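Local coordinates for putative acetamidase/formamidase (Yersinia enterocolitica subsp. palearctica serotype O:3, PDB 5UBU) that is an acetamidase of the acetamidase/formamidase family and probably hydrolyses carbon-nitrogen bonds of linear amides, at the interface of chains A and B and the interface of chains A and C. Coordinates in Å, arbitrary orientation; residue numbers count along the deposited sequence, not the author numbering. Chains: chain A/B/C, Putative acetamidase/formamidase.

Contact 1: the interface of chains A and B. Residues chain A 127-130, 142, 230-231; chain B 300, 304.
B:Tyr300 pushes its phenol between two loop segments of chain A, with A:Cys231 over one face of the ring and A:Leu129 and A:Leu142 past the rim on the other side of the ring plane. The CB of A:Cys231 lies over its face 3.8 Å from the ring centroid and displaced toward the rim on the CE2 and CZ side, a CH-pi contact. A:Leu129 and the tyrosine slide past each other in opposite directions, the leucine's CB and CD1 both bearing on CE1; its CB comes to 3.6 Å from that ring carbon. On the same side of the ring plane as A:Leu129, A:Leu142 crosses the tyrosine side chain at about a right angle, and its CD1 touches CE2 at 3.7 Å. The ring is thus held between A:Cys231 on one side of its plane and the two leucines on the other, which probably limits its flipping. With CG anti to the backbone N (chi1 179°), B:Tyr300 extends from its helix far enough to bring the hydroxyl to the chain A backbone. There OH accepts a hydrogen bond from the amide N of A:Leu129 at 3.3 Å, with 153° at the hydrogen. The same OH lies 2.7 Å from water 1, and this water is also 2.7 Å from the carbonyl O of A:Cys231, so the hydroxyl is tied to chain A both directly and through water. One helical turn further on, B:Ser304 sits beside A:Cys231: its CB is 3.5 Å from SG, while a weak hydrogen bond links its OG to the amide N of A:Cys231. Behind it, CG2 of A:Ile230 packs against the helix backbone near B:Tyr300 O. Both chain B residues belong to helix 296-306, whereas the chain A pocket is built from loops: residues 127-130 and 142 lie between strands 117-122 and 145-151, and residues 230-231 between strands 214-222 and 236-237.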
loop_
_atom_site.group_PDB
_atom_site.type_symbol
_atom_site.label_atom_id
_atom_site.label_comp_id
_atom_site.label_asym_id
_atom_site.label_seq_id
_atom_site.Cartn_x
_atom_site.Cartn_y
_atom_site.Cartn_z
ATOM N N GLY A 127 -0.878 5.912 -15.721
ATOM C CA GLY A 127 -2.302 6.050 -15.447
ATOM C C GLY A 127 -2.714 5.276 -14.213
ATOM O O GLY A 127 -1.937 4.508 -13.652
ATOM N N GLY A 128 -3.959 5.467 -13.811
ATOM C CA GLY A 128 -4.505 4.829 -12.618
ATOM C C GLY A 128 -4.942 3.392 -12.790
ATOM O O GLY A 128 -4.796 2.595 -11.855
ATOM N N LEU A 129 -5.478 3.055 -13.973
ATOM C CA LEU A 129 -5.961 1.688 -14.255
ATOM C C LEU A 129 -5.076 0.895 -15.225
ATOM O O LEU A 129 -5.565 0.156 -16.077
ATOM C CB LEU A 129 -7.414 1.723 -14.745
ATOM C CG LEU A 129 -8.433 2.364 -13.781
ATOM C CD1 LEU A 129 -9.828 2.389 -14.365
ATOM C CD2 LEU A 129 -8.465 1.650 -12.440
ATOM N N THR A 130 -3.767 1.048 -15.055
ATOM C CA THR A 130 -2.776 0.348 -15.863
ATOM C C THR A 130 -1.500 0.096 -15.079
ATOM O O THR A 130 -1.182 0.809 -14.128
ATOM C CB THR A 130 -2.386 1.140 -17.131
ATOM O OG1 THR A 130 -1.347 0.446 -17.843
ATOM C CG2 THR A 130 -1.877 2.548 -16.790
ATOM N N LEU A 142 -1.940 -0.060 -22.206
ATOM C CA LEU A 142 -3.248 0.270 -22.759
ATOM C C LEU A 142 -3.074 0.962 -24.103
ATOM O O LEU A 142 -1.985 1.449 -24.422
ATOM C CB LEU A 142 -4.033 1.188 -21.822
ATOM C CG LEU A 142 -4.283 0.685 -20.406
ATOM C CD1 LEU A 142 -5.088 1.732 -19.650
ATOM C CD2 LEU A 142 -4.996 -0.665 -20.402
ATOM N N ILE A 230 -7.761 9.691 -13.099
ATOM C CA ILE A 230 -7.593 8.266 -13.381
ATOM C C ILE A 230 -6.859 7.778 -14.651
ATOM O O ILE A 230 -6.096 6.817 -14.553
ATOM C CB ILE A 230 -8.949 7.526 -13.160
ATOM C CG1 ILE A 230 -8.731 6.077 -12.699
ATOM C CG2 ILE A 230 -9.901 7.682 -14.350
ATOM C CD1 ILE A 230 -8.083 5.944 -11.327
ATOM N N CYS A 231 -7.056 8.406 -15.815
ATOM C CA CYS A 231 -6.371 7.909 -17.031
ATOM C C CYS A 231 -4.919 8.370 -17.153
ATOM O O CYS A 231 -4.206 7.927 -18.056
ATOM C CB CYS A 231 -7.130 8.272 -18.311
ATOM S SG CYS A 231 -6.903 9.957 -18.903
ATOM N N TYR B 300 -13.168 5.838 -19.667
ATOM C CA TYR B 300 -11.959 5.946 -18.847
ATOM C C TYR B 300 -11.401 7.368 -18.867
ATOM O O TYR B 300 -11.143 7.960 -17.814
ATOM C CB TYR B 300 -10.937 4.925 -19.364
ATOM C CG TYR B 300 -9.578 4.864 -18.694
ATOM C CD1 TYR B 300 -9.453 4.743 -17.318
ATOM C CD2 TYR B 300 -8.427 4.774 -19.456
ATOM C CE1 TYR B 300 -8.205 4.636 -16.718
ATOM C CE2 TYR B 300 -7.181 4.656 -18.868
ATOM C CZ TYR B 300 -7.076 4.574 -17.499
ATOM O OH TYR B 300 -5.830 4.456 -16.931
ATOM N N SER B 304 -11.695 10.702 -16.057
ATOM C CA SER B 304 -10.485 11.386 -15.653
ATOM C C SER B 304 -10.771 12.902 -15.608
ATOM O O SER B 304 -9.928 13.684 -15.171
ATOM C CB SER B 304 -9.356 11.069 -16.634
ATOM O OG SER B 304 -8.109 11.530 -16.149
HETATM O O HOH W 1 -3.930 5.294 -18.646
#

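Contact 2: the interface of chains A and C. Residues chain A 129-131, 140, 142; chain C 137-139.
Two copies of the same loop, the one connecting strands 117-122 and 145-151, meet here: residues 129-131, 140 and 142 of chain A face residues 137-139 of chain C. The loop belongs to the acetamidase/formamidase (FmdA/AmdA) fold family, and the meeting is part of a two-fold symmetric interface. C:Asn139 carries most of the side-chain recognition. Its ND2 donates two hydrogen bonds, to the backbone O of A:Asp140 at 2.8 Å and to the hydroxyl OG1 of A:Thr130 at 3.1 Å. Both acceptors lie within 9° of the amide plane, so the pair of bonds uses the geometry of a flat NH2 group and should fix its rotation. The bond to A:Asp140 is nearly straight, 167° at the hydrogen, though its donor is tilted from the plane of the accepting carbonyl. A:Thr130 crosses the asparagine at a slant, its OG1 directed to the amide by a chi1 of 176°, which sets the hydroxyl anti to the backbone N. That hydroxyl in turn donates to the carbonyl O of A:Gly131 at 2.9 Å, a bond within chain A that probably helps set it to accept from C:Asn139. CD2 of A:Leu142 sits over the face of the asparagine's amide, 3.6 Å from CG, the two side chains crossing at about a right angle. One residue earlier, the amide N of C:Leu138 donates to A:Leu129 O at 2.8 Å, joining the two backbones directly. Beside this bond the isobutyl groups of C:Leu138 and A:Leu129 pack together, with CG of the former 3.9 Å from CB of the latter. The selenomethionine C:Met137, bent at chi2, lays its selenium alongside the A:Thr130 backbone, 3.8 Å from CA, and carries CE onward to pack against CA of A:Gly131.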
loop_
_atom_site.group_PDB
_atom_site.type_symbol
_atom_site.label_atom_id
_atom_site.label_comp_id
_atom_site.label_asym_id
_atom_site.label_seq_id
_atom_site.Cartn_x
_atom_site.Cartn_y
_atom_site.Cartn_z
ATOM N N LEU A 129 -5.478 3.055 -13.973
ATOM C CA LEU A 129 -5.961 1.688 -14.255
ATOM C C LEU A 129 -5.076 0.895 -15.225
ATOM O O LEU A 129 -5.565 0.156 -16.077
ATOM C CB LEU A 129 -7.414 1.723 -14.745
ATOM C CG LEU A 129 -8.433 2.364 -13.781
ATOM C CD1 LEU A 129 -9.828 2.389 -14.365
ATOM C CD2 LEU A 129 -8.465 1.650 -12.440
ATOM N N THR A 130 -3.767 1.048 -15.055
ATOM C CA THR A 130 -2.776 0.348 -15.863
ATOM C C THR A 130 -1.500 0.096 -15.079
ATOM O O THR A 130 -1.182 0.809 -14.128
ATOM C CB THR A 130 -2.386 1.140 -17.131
ATOM O OG1 THR A 130 -1.347 0.446 -17.843
ATOM C CG2 THR A 130 -1.877 2.548 -16.790
ATOM N N GLY A 131 -0.780 -0.939 -15.475
ATOM C CA GLY A 131 0.500 -1.224 -14.869
ATOM C C GLY A 131 1.380 -0.067 -15.337
ATOM O O GLY A 131 1.174 0.486 -16.430
ATOM N N ASP A 140 0.541 -5.924 -21.522
ATOM C CA ASP A 140 0.719 -4.957 -22.593
ATOM C C ASP A 140 0.132 -3.644 -22.107
ATOM O O ASP A 140 -0.847 -3.642 -21.339
ATOM C CB ASP A 140 -0.023 -5.383 -23.863
ATOM C CG ASP A 140 0.575 -6.616 -24.514
ATOM O OD1 ASP A 140 1.794 -6.827 -24.360
ATOM O OD2 ASP A 140 -0.164 -7.351 -25.213
ATOM N N LEU A 142 -1.940 -0.060 -22.206
ATOM C CA LEU A 142 -3.248 0.270 -22.759
ATOM C C LEU A 142 -3.074 0.962 -24.103
ATOM O O LEU A 142 -1.985 1.449 -24.422
ATOM C CB LEU A 142 -4.033 1.188 -21.822
ATOM C CG LEU A 142 -4.283 0.685 -20.406
ATOM C CD1 LEU A 142 -5.088 1.732 -19.650
ATOM C CD2 LEU A 142 -4.996 -0.665 -20.402
HETATM N N MSE C 137 -6.886 -3.422 -13.065
HETATM C CA MSE C 137 -6.381 -2.709 -14.233
HETATM C C MSE C 137 -7.241 -3.020 -15.433
HETATM O O MSE C 137 -8.001 -3.979 -15.430
HETATM C CB MSE C 137 -4.950 -3.123 -14.566
HETATM C CG MSE C 137 -3.979 -3.173 -13.400
HETATM SE SE MSE C 137 -3.788 -1.400 -12.592
HETATM C CE MSE C 137 -1.936 -1.675 -11.959
ATOM N N LEU C 138 -7.105 -2.204 -16.468
ATOM C CA LEU C 138 -7.848 -2.378 -17.713
ATOM C C LEU C 138 -7.037 -3.114 -18.785
ATOM O O LEU C 138 -7.562 -3.393 -19.866
ATOM C CB LEU C 138 -8.255 -1.016 -18.265
ATOM C CG LEU C 138 -9.297 -0.237 -17.490
ATOM C CD1 LEU C 138 -9.395 1.179 -18.039
ATOM C CD2 LEU C 138 -10.636 -0.947 -17.558
ATOM N N ASN C 139 -5.785 -3.456 -18.482
ATOM C CA ASN C 139 -4.942 -4.120 -19.463
ATOM C C ASN C 139 -5.416 -5.528 -19.717
ATOM O O ASN C 139 -6.077 -6.142 -18.866
ATOM C CB ASN C 139 -3.479 -4.202 -18.986
ATOM C CG ASN C 139 -2.951 -2.882 -18.481
ATOM O OD1 ASN C 139 -3.538 -2.304 -17.580
ATOM N ND2 ASN C 139 -1.820 -2.418 -19.031
#

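The C-alpha centres of contact 1 and contact 2 lie about 7 Å apart, and the two share A:Leu129, A:Thr130 and A:Leu142. One stretch of chain A, between strands 117-122 and 145-151, therefore serves two partners: a helix of chain B in contact 1 and the equivalent loop of chain C in contact 2. A:Leu129 divides its backbone between them, giving its N-H to one and its carbonyl to the other. Since the deposited assembly holds four copies and both interfaces are two-fold symmetric, this shared loop may couple the two kinds of pairing, although the structure alone does not prove a tetramer in solution.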